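Local coordinates for 3-dehydroquinate dehydratase (PDB 2EGZ), which probably catalyses the cis-dehydration of 3-dehydroquinate to 3-dehydroshikimate, the third step of the chorismate pathway, through a Schiff-base intermediate, at residues Y41-L46 with S81-Y86; S92-L97 with G134-G139. All coordinates share one frame; numbering follows the deposited sequence.

Contact 1: Y41-L46 with S81-Y86; sequences YVKEKL and SPLSDY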
loop_
_atom_site.group_PDB
_atom_site.type_symbol
_atom_site.label_atom_id
_atom_site.label_comp_id
_atom_site.label_asym_id
_atom_site.label_seq_id
_atom_site.Cartn_x
_atom_site.Cartn_y
_atom_site.Cartn_z
ATOM N N TYR B 41 -27.533 -9.804 1.216
ATOM C CA TYR B 41 -26.874 -11.099 1.255
ATOM C C TYR B 41 -25.868 -11.141 2.399
ATOM O O TYR B 41 -25.831 -12.100 3.167
ATOM C CB TYR B 41 -26.147 -11.367 -0.063
ATOM C CG TYR B 41 -25.594 -12.771 -0.191
ATOM C CD1 TYR B 41 -26.445 -13.861 -0.390
ATOM C CD2 TYR B 41 -24.221 -13.009 -0.132
ATOM C CE1 TYR B 41 -25.938 -15.153 -0.534
ATOM C CE2 TYR B 41 -23.705 -14.296 -0.272
ATOM C CZ TYR B 41 -24.568 -15.363 -0.475
ATOM O OH TYR B 41 -24.056 -16.631 -0.630
ATOM N N VAL B 42 -25.055 -10.096 2.514
ATOM C CA VAL B 42 -24.045 -10.047 3.565
ATOM C C VAL B 42 -24.680 -9.845 4.937
ATOM O O VAL B 42 -24.245 -10.444 5.918
ATOM C CB VAL B 42 -23.012 -8.931 3.303
ATOM C CG1 VAL B 42 -21.886 -9.025 4.323
ATOM C CG2 VAL B 42 -22.446 -9.075 1.891
ATOM N N LYS B 43 -25.714 -9.014 5.002
ATOM C CA LYS B 43 -26.398 -8.776 6.265
ATOM C C LYS B 43 -26.941 -10.090 6.827
ATOM O O LYS B 43 -26.720 -10.410 7.997
ATOM C CB LYS B 43 -27.541 -7.775 6.073
ATOM C CG LYS B 43 -28.353 -7.511 7.332
ATOM C CD LYS B 43 -29.358 -6.389 7.126
ATOM C CE LYS B 43 -30.310 -6.269 8.307
ATOM N NZ LYS B 43 -31.205 -7.462 8.418
ATOM N N GLU B 44 -27.639 -10.857 5.991
ATOM C CA GLU B 44 -28.208 -12.134 6.422
ATOM C C GLU B 44 -27.131 -13.108 6.889
ATOM O O GLU B 44 -27.362 -13.922 7.791
ATOM C CB GLU B 44 -29.022 -12.773 5.289
ATOM C CG GLU B 44 -30.105 -11.871 4.717
ATOM C CD GLU B 44 -31.178 -12.639 3.958
ATOM O OE1 GLU B 44 -30.831 -13.552 3.176
ATOM O OE2 GLU B 44 -32.374 -12.319 4.136
ATOM N N LYS B 45 -25.956 -13.036 6.269
ATOM C CA LYS B 45 -24.851 -13.908 6.648
ATOM C C LYS B 45 -24.372 -13.534 8.050
ATOM O O LYS B 45 -24.136 -14.410 8.879
ATOM C CB LYS B 45 -23.705 -13.785 5.644
ATOM C CG LYS B 45 -24.010 -14.388 4.279
ATOM C CD LYS B 45 -24.026 -15.902 4.346
ATOM C CE LYS B 45 -24.312 -16.530 2.988
ATOM N NZ LYS B 45 -25.699 -16.266 2.521
ATOM N N LEU B 46 -24.234 -12.237 8.309
ATOM C CA LEU B 46 -23.809 -11.762 9.630
ATOM C C LEU B 46 -24.836 -12.187 10.676
ATOM O O LEU B 46 -24.485 -12.625 11.774
ATOM C CB LEU B 46 -23.694 -10.237 9.654
ATOM C CG LEU B 46 -22.571 -9.559 8.867
ATOM C CD1 LEU B 46 -22.760 -8.052 8.922
ATOM C CD2 LEU B 46 -21.220 -9.948 9.456
ATOM N N SER B 81 -21.065 -2.363 9.421
ATOM C CA SER B 81 -20.151 -2.223 10.553
ATOM C C SER B 81 -20.894 -2.039 11.877
ATOM O O SER B 81 -20.446 -2.515 12.923
ATOM C CB SER B 81 -19.188 -1.061 10.320
ATOM O OG SER B 81 -18.271 -1.391 9.289
ATOM N N PRO B 82 -22.035 -1.333 11.858
ATOM C CA PRO B 82 -22.767 -1.152 13.116
ATOM C C PRO B 82 -23.380 -2.468 13.602
ATOM O O PRO B 82 -23.812 -2.579 14.750
ATOM C CB PRO B 82 -23.850 -0.137 12.744
ATOM C CG PRO B 82 -23.219 0.655 11.636
ATOM C CD PRO B 82 -22.550 -0.427 10.815
ATOM N N LEU B 83 -23.403 -3.468 12.727
ATOM C CA LEU B 83 -24.010 -4.749 13.060
ATOM C C LEU B 83 -23.039 -5.901 13.293
ATOM O O LEU B 83 -23.457 -6.988 13.685
ATOM C CB LEU B 83 -25.001 -5.138 11.960
ATOM C CG LEU B 83 -26.027 -4.066 11.583
ATOM C CD1 LEU B 83 -26.890 -4.568 10.421
ATOM C CD2 LEU B 83 -26.887 -3.723 12.796
ATOM N N SER B 84 -21.754 -5.676 13.051
ATOM C CA SER B 84 -20.759 -6.724 13.243
ATOM C C SER B 84 -19.964 -6.447 14.518
ATOM O O SER B 84 -19.673 -5.294 14.831
ATOM C CB SER B 84 -19.816 -6.774 12.038
ATOM O OG SER B 84 -18.912 -7.857 12.141
ATOM N N ASP B 85 -19.615 -7.499 15.252
ATOM C CA ASP B 85 -18.861 -7.331 16.494
ATOM C C ASP B 85 -17.529 -6.647 16.227
ATOM O O ASP B 85 -17.078 -5.817 17.020
ATOM C CB ASP B 85 -18.646 -8.687 17.159
ATOM C CG ASP B 85 -19.949 -9.416 17.403
ATOM O OD1 ASP B 85 -20.665 -9.063 18.371
ATOM O OD2 ASP B 85 -20.269 -10.325 16.614
ATOM N N TYR B 86 -16.902 -7.005 15.110
ATOM C CA TYR B 86 -15.630 -6.409 14.698
ATOM C C TYR B 86 -15.703 -6.087 13.213
ATOM O O TYR B 86 -16.431 -6.736 12.460
ATOM C CB TYR B 86 -14.458 -7.388 14.834
ATOM C CG TYR B 86 -14.178 -7.949 16.203
ATOM C CD1 TYR B 86 -13.241 -7.347 17.045
ATOM C CD2 TYR B 86 -14.792 -9.124 16.629
ATOM C CE1 TYR B 86 -12.916 -7.912 18.273
ATOM C CE2 TYR B 86 -14.478 -9.695 17.851
ATOM C CZ TYR B 86 -13.539 -9.090 18.666
ATOM O OH TYR B 86 -13.197 -9.676 19.862
#
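In the helical layer around the TIM barrel, helix 39-51 meets the loop between helix 73-80 and strand 86-90 through Leu46 against Ser84 and Lys43 against Leu83. No hydrogen bond crosses the contact. The CB of Leu46 is directed toward the loop, and its CD2 methyl lies 4.1 Å from Ser84 OG, a loose approach of carbon to hydroxyl. That hydroxyl is already engaged: Ser84 OG, anti to its own N (chi1 -175°), donates to Tyr86 O at 2.7 Å, the donor tilted 23° from the carbonyl plane, and also bonds to Thr56 OG1. Side chain to side chain, Leu46 is about 3 Å from Leu29, predicted to bind 3-dehydroquinate. Further out, Lys43 is extended as far as CE, which stands 4.4 Å from Leu83 CD1; a turn at its last torsion (chi4 -67°) then carries NZ off to a salt bridge with Glu47. Lysine thus lends the leucine its aliphatic part and spends its charge within its own helix. Leu46 also rests on Leu80 of helix 73-80 and Thr56 of strand 55-59, while Asp85 binds His50 NE2 and Thr56 N, tying the loop to the end of helix 39-51 and to the strand between.

Contact 2: S92-L97 with G134-G139; sequences SSRGLL and GYRYGG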
loop_
_atom_site.group_PDB
_atom_site.type_symbol
_atom_site.label_atom_id
_atom_site.label_comp_id
_atom_site.label_asym_id
_atom_site.label_seq_id
_atom_site.Cartn_x
_atom_site.Cartn_y
_atom_site.Cartn_z
ATOM N N SER B 92 -3.801 0.660 5.346
ATOM C CA SER B 92 -3.512 1.302 4.068
ATOM C C SER B 92 -4.720 1.989 3.427
ATOM O O SER B 92 -4.557 2.799 2.514
ATOM C CB SER B 92 -2.901 0.285 3.094
ATOM O OG SER B 92 -3.763 -0.814 2.882
ATOM N N SER B 93 -5.925 1.670 3.899
ATOM C CA SER B 93 -7.144 2.298 3.378
ATOM C C SER B 93 -7.442 3.504 4.266
ATOM O O SER B 93 -8.501 3.600 4.888
ATOM C CB SER B 93 -8.320 1.316 3.421
ATOM O OG SER B 93 -8.065 0.168 2.628
ATOM N N ARG B 94 -6.484 4.421 4.318
ATOM C CA ARG B 94 -6.567 5.621 5.141
ATOM C C ARG B 94 -7.868 6.411 5.064
ATOM O O ARG B 94 -8.338 6.932 6.076
ATOM C CB ARG B 94 -5.396 6.544 4.804
ATOM C CG ARG B 94 -4.029 5.905 5.004
ATOM C CD ARG B 94 -3.637 5.841 6.472
ATOM N NE ARG B 94 -2.356 5.162 6.656
ATOM C CZ ARG B 94 -1.614 5.247 7.757
ATOM N NH1 ARG B 94 -2.024 5.989 8.778
ATOM N NH2 ARG B 94 -0.460 4.594 7.836
ATOM N N GLY B 95 -8.449 6.499 3.871
ATOM C CA GLY B 95 -9.681 7.254 3.700
ATOM C C GLY B 95 -10.916 6.736 4.422
ATOM O O GLY B 95 -11.904 7.461 4.556
ATOM N N LEU B 96 -10.869 5.492 4.890
ATOM C CA LEU B 96 -12.010 4.897 5.585
ATOM C C LEU B 96 -11.810 4.757 7.091
ATOM O O LEU B 96 -12.766 4.513 7.825
ATOM C CB LEU B 96 -12.318 3.520 4.992
ATOM C CG LEU B 96 -12.694 3.481 3.509
ATOM C CD1 LEU B 96 -12.756 2.046 3.025
ATOM C CD2 LEU B 96 -14.033 4.172 3.305
ATOM N N LEU B 97 -10.574 4.932 7.552
ATOM C CA LEU B 97 -10.252 4.785 8.971
ATOM C C LEU B 97 -11.075 5.622 9.953
ATOM O O LEU B 97 -11.763 5.070 10.819
ATOM C CB LEU B 97 -8.757 5.053 9.197
ATOM C CG LEU B 97 -7.756 4.142 8.473
ATOM C CD1 LEU B 97 -6.341 4.568 8.824
ATOM C CD2 LEU B 97 -7.982 2.686 8.864
ATOM N N GLY B 134 -2.292 1.966 14.428
ATOM C CA GLY B 134 -3.530 1.281 14.745
ATOM C C GLY B 134 -4.171 1.858 15.999
ATOM O O GLY B 134 -5.381 2.080 16.042
ATOM N N TYR B 135 -3.361 2.106 17.024
ATOM C CA TYR B 135 -3.875 2.658 18.271
ATOM C C TYR B 135 -4.277 4.115 18.092
ATOM O O TYR B 135 -5.241 4.579 18.699
ATOM C CB TYR B 135 -2.826 2.546 19.383
ATOM C CG TYR B 135 -2.536 1.121 19.801
ATOM C CD1 TYR B 135 -3.571 0.263 20.169
ATOM C CD2 TYR B 135 -1.229 0.630 19.825
ATOM C CE1 TYR B 135 -3.314 -1.054 20.549
ATOM C CE2 TYR B 135 -0.960 -0.687 20.204
ATOM C CZ TYR B 135 -2.009 -1.519 20.561
ATOM O OH TYR B 135 -1.757 -2.820 20.923
ATOM N N ARG B 136 -3.533 4.828 17.255
ATOM C CA ARG B 136 -3.811 6.231 16.983
ATOM C C ARG B 136 -5.168 6.414 16.308
ATOM O O ARG B 136 -5.845 7.414 16.538
ATOM C CB ARG B 136 -2.692 6.823 16.116
ATOM C CG ARG B 136 -2.949 8.232 15.592
ATOM C CD ARG B 136 -1.675 8.823 14.984
ATOM N NE ARG B 136 -1.934 9.997 14.152
ATOM C CZ ARG B 136 -2.087 9.963 12.831
ATOM N NH1 ARG B 136 -2.004 8.815 12.175
ATOM N NH2 ARG B 136 -2.320 11.085 12.161
ATOM N N TYR B 137 -5.566 5.449 15.483
ATOM C CA TYR B 137 -6.853 5.519 14.793
ATOM C C TYR B 137 -7.961 4.841 15.592
ATOM O O TYR B 137 -9.067 4.632 15.084
ATOM C CB TYR B 137 -6.754 4.888 13.401
ATOM C CG TYR B 137 -6.102 5.777 12.368
ATOM C CD1 TYR B 137 -6.812 6.813 11.762
ATOM C CD2 TYR B 137 -4.769 5.599 12.009
ATOM C CE1 TYR B 137 -6.206 7.649 10.824
ATOM C CE2 TYR B 137 -4.154 6.426 11.074
ATOM C CZ TYR B 137 -4.877 7.449 10.485
ATOM O OH TYR B 137 -4.267 8.266 9.557
ATOM N N GLY B 138 -7.647 4.487 16.838
ATOM C CA GLY B 138 -8.620 3.870 17.724
ATOM C C GLY B 138 -9.022 2.423 17.481
ATOM O O GLY B 138 -10.113 2.016 17.875
ATOM N N GLY B 139 -8.157 1.634 16.857
ATOM C CA GLY B 139 -8.517 0.249 16.614
ATOM C C GLY B 139 -7.553 -0.740 17.230
ATOM O O GLY B 139 -6.587 -0.356 17.900
#
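Tyr137, the first residue past helix 124-136, reaches across to Leu97 and Arg94 at the start of helix 94-107. Its CB points toward that helix, with CG anti to the carbonyl carbon (chi1 -78°), which carries the ring toward Leu97. Moving outward, Tyr137 CG lies 3.8 Å from Leu97 CD1, and Tyr137 CD1 is 3.7 Å from Leu97 CB. The methyl CD1 of Leu97 sits over the middle of the ring, 3.4 Å from the Tyr137 centroid and 3° off the normal, a nearly axial CH-pi contact. At the ring edge, Tyr137 CE2 meets Arg94 NH1 at 3.2 Å, and Tyr137 OH takes a weak hydrogen bond from Arg94 NH1 at 3.3 Å, lying in the guanidinium plane, which is turned 70° from the ring. An alanine here removes the ring, which would probably open a gap beside Leu97 CD1 and leave Arg94 NH1 without its weak phenol partner, though still bridged to Glu133. Gly138, with positive phi, completes a Schellman motif closing the helix. Arg94 NH1 and Arg136 NH1 both form salt bridges to Glu133 OE1, so two cations gather on one carboxylate; the apolar face contact and the arginine edge share the packing, with the phenol secondary.

In the fold
Both contacts lie partly buried in the outer part of the barrel, the centre of each about 15 Å from the centre of the chain; each has a buried leucine at its inner side, with more exposed residues toward the surface. They hold different elements: contact 1 sets helix 39-51 on the loop before strand 86-90, contact 2 joins helix 94-107 to the close of helix 124-136. Helix 94-107 links their surroundings, since Ser81 and Pro82 touch its Ile103. The contact centres are about 20 Å apart, their nearest atoms about 8 Å. Contact 1 has just two loose pairs, one aliphatic and one of methyl against hydroxyl; contact 2 has an aromatic face and an arginine weakly hydrogen-bonded to the phenol, held chiefly by Glu133.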